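Local coordinates for protein UL37 (Suid herpesvirus 1, PDB 4K70) that is an inner tegument protein of a herpesvirus, represented here by its N-terminal half, that binds calcium ions and probably acts in the control of viral trafficking, at residues A122-R125 and L126-W130; E278-P281 and G282-A285; V423-V426 and V427-C430. All coordinates share one frame; numbering follows the deposited sequence.

Contact 1: residues A122-R125 and L126-W130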
ATOM      1  N   ALA A 122      -1.030  10.553  27.431  1.00 23.43           N
ATOM      2  CA  ALA A 122      -0.501  10.800  26.093  1.00 29.13           C
ATOM      3  C   ALA A 122      -0.991   9.735  25.112  1.00 24.46           C
ATOM      4  O   ALA A 122      -1.486  10.040  24.022  1.00 26.30           O
ATOM      5  CB  ALA A 122       1.009  10.823  26.137  1.00 26.47           C
ATOM      6  N   MET A 123      -0.865   8.478  25.510  1.00 23.91           N
ATOM      7  CA  MET A 123      -1.272   7.392  24.623  1.00 24.60           C
ATOM      8  C   MET A 123      -2.778   7.405  24.350  1.00 23.30           C
ATOM      9  O   MET A 123      -3.203   7.172  23.229  1.00 27.45           O
ATOM     10  CB  MET A 123      -0.773   6.047  25.146  1.00 21.53           C
ATOM     11  CG  MET A 123       0.749   5.900  25.040  1.00 24.49           C
ATOM     12  SD  MET A 123       1.449   5.976  23.344  1.00 25.91           S
ATOM     13  CE  MET A 123       1.765   7.738  23.163  1.00 27.93           C
ATOM     14  N   PHE A 124      -3.582   7.715  25.360  1.00 25.59           N
ATOM     15  CA  PHE A 124      -5.021   7.811  25.168  1.00 26.39           C
ATOM     16  C   PHE A 124      -5.362   8.878  24.139  1.00 26.93           C
ATOM     17  O   PHE A 124      -6.151   8.647  23.231  1.00 28.47           O
ATOM     18  CB  PHE A 124      -5.742   8.114  26.489  1.00 25.08           C
ATOM     19  CG  PHE A 124      -7.242   8.199  26.344  1.00 31.95           C
ATOM     20  CD1 PHE A 124      -8.012   7.044  26.289  1.00 27.25           C
ATOM     21  CD2 PHE A 124      -7.876   9.428  26.230  1.00 33.19           C
ATOM     22  CE1 PHE A 124      -9.384   7.113  26.130  1.00 29.89           C
ATOM     23  CE2 PHE A 124      -9.252   9.501  26.072  1.00 33.44           C
ATOM     24  CZ  PHE A 124     -10.006   8.343  26.020  1.00 30.72           C
ATOM     25  N   ARG A 125      -4.771  10.057  24.299  1.00 25.58           N
ATOM     26  CA  ARG A 125      -5.029  11.174  23.401  1.00 27.99           C
ATOM     27  C   ARG A 125      -4.558  10.914  21.962  1.00 24.92           C
ATOM     28  O   ARG A 125      -5.342  11.036  21.023  1.00 27.36           O
ATOM     29  CB  ARG A 125      -4.402  12.470  23.962  1.00 28.02           C
ATOM     30  CG  ARG A 125      -4.740  13.745  23.178  1.00 38.09           C
ATOM     31  CD  ARG A 125      -4.064  15.002  23.775  1.00 35.27           C
ATOM     32  NE  ARG A 125      -2.610  14.891  23.771  1.00 40.45           N
ATOM     33  CZ  ARG A 125      -1.858  14.780  24.863  1.00 45.03           C
ATOM     34  NH1 ARG A 125      -2.420  14.782  26.069  1.00 43.48           N
ATOM     35  NH2 ARG A 125      -0.537  14.672  24.749  1.00 44.56           N
ATOM     36  N   LEU A 126      -3.281  10.571  21.783  1.00 24.12           N
ATOM     37  CA  LEU A 126      -2.735  10.384  20.437  1.00 24.80           C
ATOM     38  C   LEU A 126      -3.327   9.178  19.707  1.00 27.16           C
ATOM     39  O   LEU A 126      -3.621   9.268  18.525  1.00 25.07           O
ATOM     40  CB  LEU A 126      -1.209  10.273  20.450  1.00 24.48           C
ATOM     41  CG  LEU A 126      -0.432  11.552  20.782  1.00 33.45           C
ATOM     42  CD1 LEU A 126       1.066  11.276  20.775  1.00 29.30           C
ATOM     43  CD2 LEU A 126      -0.782  12.685  19.819  1.00 28.17           C
ATOM     44  N   VAL A 127      -3.495   8.054  20.399  1.00 23.88           N
ATOM     45  CA  VAL A 127      -4.000   6.862  19.719  1.00 22.98           C
ATOM     46  C   VAL A 127      -5.472   7.022  19.356  1.00 21.71           C
ATOM     47  O   VAL A 127      -5.908   6.578  18.299  1.00 26.66           O
ATOM     48  CB  VAL A 127      -3.715   5.559  20.499  1.00 26.22           C
ATOM     49  CG1 VAL A 127      -4.223   4.350  19.723  1.00 26.84           C
ATOM     50  CG2 VAL A 127      -2.207   5.425  20.757  1.00 24.51           C
ATOM     51  N   SER A 128      -6.233   7.676  20.225  1.00 23.46           N
ATOM     52  CA  SER A 128      -7.605   8.034  19.907  1.00 21.98           C
ATOM     53  C   SER A 128      -7.649   8.870  18.638  1.00 23.65           C
ATOM     54  O   SER A 128      -8.453   8.606  17.759  1.00 24.93           O
ATOM     55  CB  SER A 128      -8.237   8.822  21.061  1.00 25.09           C
ATOM     56  OG  SER A 128      -8.558   7.960  22.147  1.00 29.22           O
ATOM     57  N   GLU A 129      -6.797   9.896  18.570  1.00 22.29           N
ATOM     58  CA  GLU A 129      -6.713  10.757  17.393  1.00 24.64           C
ATOM     59  C   GLU A 129      -6.293   9.981  16.168  1.00 23.96           C
ATOM     60  O   GLU A 129      -6.871  10.146  15.098  1.00 26.73           O
ATOM     61  CB  GLU A 129      -5.719  11.899  17.618  1.00 25.47           C
ATOM     62  CG  GLU A 129      -6.128  12.847  18.719  1.00 28.95           C
ATOM     63  CD  GLU A 129      -5.126  13.978  18.892  1.00 33.02           C
ATOM     64  OE1 GLU A 129      -4.338  14.220  17.949  1.00 36.65           O
ATOM     65  OE2 GLU A 129      -5.130  14.615  19.955  1.00 38.12           O
ATOM     66  N   TRP A 130      -5.287   9.128  16.330  1.00 24.17           N
ATOM     67  CA  TRP A 130      -4.814   8.302  15.230  1.00 23.40           C
ATOM     68  C   TRP A 130      -5.936   7.390  14.701  1.00 25.73           C
ATOM     69  O   TRP A 130      -6.151   7.301  13.485  1.00 22.81           O
ATOM     70  CB  TRP A 130      -3.581   7.504  15.660  1.00 23.94           C
ATOM     71  CG  TRP A 130      -2.857   6.835  14.523  1.00 24.89           C
ATOM     72  CD1 TRP A 130      -1.778   7.321  13.841  1.00 21.26           C
ATOM     73  CD2 TRP A 130      -3.158   5.555  13.942  1.00 24.05           C
ATOM     74  NE1 TRP A 130      -1.389   6.419  12.879  1.00 23.17           N
ATOM     75  CE2 TRP A 130      -2.221   5.334  12.917  1.00 25.17           C
ATOM     76  CE3 TRP A 130      -4.126   4.578  14.196  1.00 25.55           C
ATOM     77  CZ2 TRP A 130      -2.228   4.169  12.131  1.00 25.48           C
ATOM     78  CZ3 TRP A 130      -4.132   3.422  13.416  1.00 24.17           C
ATOM     79  CH2 TRP A 130      -3.187   3.229  12.402  1.00 25.89           C
TER
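The phenyl ring of Phe124 carries the hydroxyl of Ser128 over one face: OG sits 4.0 Å above the ring plane, over its centre. Two further flat groups, the guanidinium of Arg125 and the carboxylate of Glu129, belong to side chains that run alongside each other in the same direction, their planes 55° apart. They do not form a salt bridge, since Arg125 NE stays 4.6 Å from Glu129 OE2; what touches is the aliphatic part, Arg125 CG at 3.4 Å from the same OE2. The charged end of Glu129 is committed elsewhere, OE1 forming a salt bridge with Arg167.

All this happens along two successive turns of the alpha-helix 120-137, a worked example of how side chains four residues apart meet on a helix surface. Backbone N-H groups of Leu126, Val127, Ser128 and Glu129 bond to the carbonyls of Ala122, Met123, Phe124 and Arg125. One of these carbonyls does double duty: Phe124 O accepts from Ser128 N at 3.2 Å and from Ser128 OG at 2.7 Å. With chi1 at -75°, OG lies beside its own backbone N and is turned back toward the preceding turn, which explains how a single hydroxyl can both donate to the carbonyl and rest over the ring.

Elsewhere on the helix the meeting is apolar and looser, Met123 CE approaching Leu126 CD1 to 4.3 Å. Separately, the CG2 methyl of Val127 rests against the backbone carbonyl oxygen of Met123. The buried side of the helix packs into the helical body of the protein: Met123 touches Ala73 and Leu77 of helix 63-78, and Val127 touches Leu95 of helix 89-98 and Phe176 of helix 175-188. A bound sodium ion lies about 5 Å from the side chain of Phe124.

Contact 2: residues E278-P281 and G282-A285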
ATOM      1  N   GLU A 278     -17.643 -14.410 -25.142  1.00 42.54           N
ATOM      2  CA  GLU A 278     -17.420 -15.582 -25.988  1.00 40.34           C
ATOM      3  C   GLU A 278     -18.326 -15.610 -27.203  1.00 42.08           C
ATOM      4  O   GLU A 278     -19.407 -15.027 -27.203  1.00 38.98           O
ATOM      5  CB  GLU A 278     -17.638 -16.865 -25.187  1.00 51.53           C
ATOM      6  CG  GLU A 278     -16.950 -16.870 -23.837  1.00 54.95           C
ATOM      7  CD  GLU A 278     -17.654 -17.762 -22.837  1.00 63.55           C
ATOM      8  OE1 GLU A 278     -17.939 -18.931 -23.187  1.00 62.34           O
ATOM      9  OE2 GLU A 278     -17.931 -17.283 -21.709  1.00 61.27           O
ATOM     10  N   LEU A 279     -17.869 -16.305 -28.239  1.00 44.85           N
ATOM     11  CA  LEU A 279     -18.639 -16.475 -29.458  1.00 48.34           C
ATOM     12  C   LEU A 279     -18.989 -17.944 -29.678  1.00 51.44           C
ATOM     13  O   LEU A 279     -18.111 -18.761 -29.967  1.00 55.51           O
ATOM     14  CB  LEU A 279     -17.842 -15.963 -30.652  1.00 44.57           C
ATOM     15  CG  LEU A 279     -17.722 -14.448 -30.812  1.00 44.52           C
ATOM     16  CD1 LEU A 279     -16.668 -14.121 -31.852  1.00 43.88           C
ATOM     17  CD2 LEU A 279     -19.075 -13.845 -31.194  1.00 45.20           C
ATOM     18  N   ARG A 280     -20.269 -18.280 -29.545  1.00 52.44           N
ATOM     19  CA  ARG A 280     -20.735 -19.624 -29.894  1.00 52.30           C
ATOM     20  C   ARG A 280     -20.564 -19.858 -31.391  1.00 53.78           C
ATOM     21  O   ARG A 280     -20.746 -18.935 -32.193  1.00 48.41           O
ATOM     22  CB  ARG A 280     -22.199 -19.817 -29.491  1.00 55.08           C
ATOM     23  CG  ARG A 280     -23.111 -18.648 -29.843  1.00 59.31           C
ATOM     24  CD  ARG A 280     -24.593 -18.954 -29.560  1.00 64.10           C
ATOM     25  NE  ARG A 280     -25.163 -20.100 -30.289  1.00 68.82           N
ATOM     26  CZ  ARG A 280     -24.805 -20.520 -31.508  1.00 70.95           C
ATOM     27  NH1 ARG A 280     -23.849 -19.903 -32.197  1.00 58.77           N
ATOM     28  NH2 ARG A 280     -25.415 -21.573 -32.047  1.00 73.08           N
ATOM     29  N   PRO A 281     -20.204 -21.097 -31.780  1.00 55.41           N
ATOM     30  CA  PRO A 281     -19.942 -21.430 -33.189  1.00 44.26           C
ATOM     31  C   PRO A 281     -21.162 -21.163 -34.069  1.00 45.06           C
ATOM     32  O   PRO A 281     -22.291 -21.291 -33.599  1.00 44.40           O
ATOM     33  CB  PRO A 281     -19.627 -22.929 -33.144  1.00 50.43           C
ATOM     34  CG  PRO A 281     -19.164 -23.175 -31.747  1.00 53.20           C
ATOM     35  CD  PRO A 281     -19.992 -22.254 -30.894  1.00 54.86           C
ATOM     36  N   GLY A 282     -20.937 -20.776 -35.321  1.00 36.37           N
ATOM     37  CA  GLY A 282     -22.031 -20.410 -36.199  1.00 40.46           C
ATOM     38  C   GLY A 282     -22.476 -18.966 -36.039  1.00 43.45           C
ATOM     39  O   GLY A 282     -23.329 -18.486 -36.789  1.00 45.90           O
ATOM     40  N   THR A 283     -21.901 -18.268 -35.064  1.00 37.69           N
ATOM     41  CA  THR A 283     -22.212 -16.855 -34.875  1.00 44.32           C
ATOM     42  C   THR A 283     -21.140 -15.988 -35.508  1.00 41.21           C
ATOM     43  O   THR A 283     -19.980 -16.033 -35.104  1.00 42.83           O
ATOM     44  CB  THR A 283     -22.306 -16.482 -33.396  1.00 43.43           C
ATOM     45  OG1 THR A 283     -23.392 -17.187 -32.789  1.00 49.16           O
ATOM     46  CG2 THR A 283     -22.527 -14.981 -33.245  1.00 46.74           C
ATOM     47  N   VAL A 284     -21.531 -15.196 -36.500  1.00 38.13           N
ATOM     48  CA  VAL A 284     -20.588 -14.319 -37.179  1.00 41.53           C
ATOM     49  C   VAL A 284     -20.356 -13.057 -36.347  1.00 44.06           C
ATOM     50  O   VAL A 284     -21.301 -12.425 -35.867  1.00 40.05           O
ATOM     51  CB  VAL A 284     -21.071 -13.955 -38.603  1.00 41.06           C
ATOM     52  CG1 VAL A 284     -20.055 -13.094 -39.309  1.00 41.37           C
ATOM     53  CG2 VAL A 284     -21.348 -15.220 -39.409  1.00 40.94           C
ATOM     54  N   ALA A 285     -19.090 -12.719 -36.152  1.00 38.07           N
ATOM     55  CA  ALA A 285     -18.716 -11.482 -35.480  1.00 42.36           C
ATOM     56  C   ALA A 285     -17.420 -10.975 -36.087  1.00 42.94           C
ATOM     57  O   ALA A 285     -16.455 -11.728 -36.242  1.00 47.16           O
ATOM     58  CB  ALA A 285     -18.564 -11.706 -33.982  1.00 41.63           C
TER
HETATM   59  O   HOH W   1     -18.479 -17.931 -34.252  1.00 48.23           O
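Leu279 and Thr283 bring their methyl groups together across a type II beta turn that runs from Arg280 to Thr283 and reverses the chain at the protein surface, in the long loop between helices 260-271 and 307-311. Pro281 and Gly282 occupy its two central positions, and the positive phi of Gly282, 84°, is what the third place of this turn type requires.

The apolar contacts lie at the base of the turn. Both terminal carbons of Leu279 press on the methyl of Ala285, CD2 at 3.6 Å from CB and CD1 almost as near, while Thr283 CG2 approaches Leu279 CD2 more loosely. The cluster continues into the neighbouring helix, where Leu279 touches Ala267 and Ala285 touches Ala270, so the two arms of the loop are seated together against helix 260-271.

Backbone hydrogen bonding closes the turn: Thr283 N donates to Arg280 O at 3.2 Å. A water molecule adds a second link between the arms, donating to Arg280 O and, at 2.6 Å, to Thr283 O.

Side-chain polar contacts gather on the arginine, and they are weak. The side chain of Arg280 curls over the turn because CG is placed between the backbone N and the carbonyl carbon (chi1 44°) and the chain bends again at chi3, which carries NH1 to the threonine hydroxyl. The two side chains cross at about a right angle. NH1 also lies near Pro281 O, in a weak bond whose geometry is doubtful. From the guanidinium to the hydroxyl the weak bond, Arg280 NH1 to Thr283 OG1, spans 2.8 Å at an N-H...O angle of only 121°, and the same OG1 lies 3.3 Å from Arg280 CG.

Contact 3: residues V423-V426 and V427-C430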
ATOM      1  N   VAL A 423      15.475  -0.693 -15.829  1.00 24.26           N
ATOM      2  CA  VAL A 423      14.097  -0.899 -15.375  1.00 21.46           C
ATOM      3  C   VAL A 423      13.945  -0.465 -13.933  1.00 21.92           C
ATOM      4  O   VAL A 423      13.004   0.263 -13.581  1.00 25.16           O
ATOM      5  CB  VAL A 423      13.659  -2.369 -15.493  1.00 25.87           C
ATOM      6  CG1 VAL A 423      12.244  -2.545 -14.908  1.00 24.05           C
ATOM      7  CG2 VAL A 423      13.709  -2.806 -16.935  1.00 22.74           C
ATOM      8  N   GLU A 424      14.869  -0.906 -13.085  1.00 20.29           N
ATOM      9  CA  GLU A 424      14.815  -0.518 -11.684  1.00 24.43           C
ATOM     10  C   GLU A 424      15.008   0.994 -11.535  1.00 25.22           C
ATOM     11  O   GLU A 424      14.422   1.627 -10.652  1.00 22.39           O
ATOM     12  CB  GLU A 424      15.880  -1.252 -10.870  1.00 31.69           C
ATOM     13  CG  GLU A 424      15.802  -0.907  -9.379  1.00 37.42           C
ATOM     14  CD  GLU A 424      16.743  -1.722  -8.506  1.00 43.16           C
ATOM     15  OE1 GLU A 424      17.546  -2.511  -9.051  1.00 44.61           O
ATOM     16  OE2 GLU A 424      16.678  -1.559  -7.269  1.00 44.04           O
ATOM     17  N   HIS A 425      15.825   1.577 -12.407  1.00 21.88           N
ATOM     18  CA  HIS A 425      16.126   3.003 -12.294  1.00 20.99           C
ATOM     19  C   HIS A 425      14.913   3.834 -12.642  1.00 17.60           C
ATOM     20  O   HIS A 425      14.728   4.903 -12.088  1.00 21.12           O
ATOM     21  CB  HIS A 425      17.322   3.388 -13.185  1.00 26.39           C
ATOM     22  CG  HIS A 425      18.638   2.934 -12.638  1.00 26.63           C
ATOM     23  ND1 HIS A 425      19.840   3.209 -13.254  1.00 33.83           N
ATOM     24  CD2 HIS A 425      18.939   2.214 -11.531  1.00 29.40           C
ATOM     25  CE1 HIS A 425      20.825   2.692 -12.541  1.00 31.12           C
ATOM     26  NE2 HIS A 425      20.305   2.079 -11.493  1.00 34.98           N
ATOM     27  N   VAL A 426      14.067   3.345 -13.548  1.00 18.05           N
ATOM     28  CA  VAL A 426      12.824   4.060 -13.834  1.00 21.08           C
ATOM     29  C   VAL A 426      11.790   3.811 -12.734  1.00 24.15           C
ATOM     30  O   VAL A 426      11.132   4.746 -12.236  1.00 22.24           O
ATOM     31  CB  VAL A 426      12.233   3.672 -15.200  1.00 23.29           C
ATOM     32  CG1 VAL A 426      10.885   4.373 -15.425  1.00 18.72           C
ATOM     33  CG2 VAL A 426      13.214   4.010 -16.304  1.00 23.86           C
ATOM     34  N   VAL A 427      11.646   2.550 -12.347  1.00 20.55           N
ATOM     35  CA  VAL A 427      10.698   2.199 -11.285  1.00 22.28           C
ATOM     36  C   VAL A 427      10.984   2.938  -9.974  1.00 22.58           C
ATOM     37  O   VAL A 427      10.069   3.453  -9.327  1.00 24.18           O
ATOM     38  CB  VAL A 427      10.654   0.678 -11.038  1.00 22.65           C
ATOM     39  CG1 VAL A 427       9.823   0.366  -9.791  1.00 22.75           C
ATOM     40  CG2 VAL A 427      10.094  -0.041 -12.278  1.00 21.56           C
ATOM     41  N   ARG A 428      12.250   2.992  -9.576  1.00 22.32           N
ATOM     42  CA  ARG A 428      12.593   3.667  -8.332  1.00 19.66           C
ATOM     43  C   ARG A 428      12.268   5.153  -8.351  1.00 24.07           C
ATOM     44  O   ARG A 428      11.992   5.740  -7.307  1.00 23.88           O
ATOM     45  CB  ARG A 428      14.054   3.434  -7.933  1.00 21.87           C
ATOM     46  CG  ARG A 428      15.108   4.144  -8.780  1.00 24.46           C
ATOM     47  CD  ARG A 428      16.501   3.765  -8.285  1.00 24.55           C
ATOM     48  NE  ARG A 428      17.564   4.416  -9.049  1.00 26.16           N
ATOM     49  CZ  ARG A 428      18.855   4.137  -8.913  1.00 28.00           C
ATOM     50  NH1 ARG A 428      19.250   3.213  -8.047  1.00 25.90           N
ATOM     51  NH2 ARG A 428      19.752   4.781  -9.646  1.00 24.27           N
ATOM     52  N   HIS A 429      12.272   5.750  -9.537  1.00 25.29           N
ATOM     53  CA  HIS A 429      12.064   7.185  -9.658  1.00 24.90           C
ATOM     54  C   HIS A 429      10.657   7.603  -9.230  1.00 24.23           C
ATOM     55  O   HIS A 429      10.443   8.700  -8.712  1.00 22.21           O
ATOM     56  CB  HIS A 429      12.358   7.670 -11.087  1.00 22.57           C
ATOM     57  CG  HIS A 429      12.578   9.153 -11.177  1.00 23.46           C
ATOM     58  ND1 HIS A 429      13.696   9.764 -10.649  1.00 22.89           N
ATOM     59  CD2 HIS A 429      11.809  10.141 -11.689  1.00 21.32           C
ATOM     60  CE1 HIS A 429      13.610  11.071 -10.847  1.00 25.45           C
ATOM     61  NE2 HIS A 429      12.480  11.327 -11.479  1.00 22.67           N
ATOM     62  N   CYS A 430       9.693   6.722  -9.436  1.00 21.01           N
ATOM     63  CA  CYS A 430       8.308   7.085  -9.184  1.00 21.92           C
ATOM     64  C   CYS A 430       7.676   6.263  -8.065  1.00 24.60           C
ATOM     65  O   CYS A 430       6.771   6.746  -7.380  1.00 29.43           O
ATOM     66  CB  CYS A 430       7.480   7.004 -10.475  1.00 22.23           C
ATOM     67  SG  CYS A 430       7.591   5.384 -11.369  1.00 23.86           S
TER
HETATM   68  O   HOH W   2      17.844   0.798  -6.924  1.00 38.39           O
HETATM   69  O   HOH W   3      16.491   6.271 -10.873  1.00 22.26           O
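The guanidinium of Arg428 lies flat on the imidazole of His425, three residues earlier on the short alpha-helix 422-431: a near-parallel stack of guanidinium on imidazole with centres 3.8 Å apart and planes at 14°. CD2 of His425 is over the middle of the guanidinium, 3.2 Å from Arg428 CZ, while Arg428 NH2 lies over the imidazole, displaced toward its rim. Two side chains pointing the same way make this overlap possible. In Arg428 the first torsion, 72°, sets CG between the backbone N and the carbonyl carbon, and the chain then runs extended to NE, taking the flat group back along the helix over the ring.

Two waters bond to the guanidinium nitrogens. One molecule accepts from Arg428 NE, in the guanidinium plane, and donates to His425 O, tying the stacked arginine to the backbone of its partner; a second accepts from NH1 and reaches Glu424 OE2 in a weak bond.

Behind this surface pair the backbone bonds from Val427 N to Val423 O (2.9 Å) and from Arg428 N to Glu424 O (2.8 Å) fix the helix turn. On its inner side Val427 meets Val380 and Leu384 of helix 366-385, and Val426 meets Val377. Tyr398 of helix 392-402 touches both Val427 and Arg428. Within the turn, Val423 CG1 and Val427 CG2 stand 4.2 Å apart.

Overall arrangement
From the N terminus the three contacts follow in series; none nests in or crosses another, and each joins neighbouring residues instead of closing a long loop. Contact 1 comes first, on helix 120-137, packed among helices 63-78, 89-98 and 175-188. Contact 2 turns the chain in the loop between helices 260-271 and 307-311 and seats it on the former; its centre is about 62 Å from that of contact 1. Contact 3, on helix 422-431, packs on helices 366-385 and 392-402, its centre about 44 Å from that of contact 2. Contacts 2 and 3 both lie across the chain's centre from contact 1. No two contacts touch in this elongated, helical, strand-free half-protein.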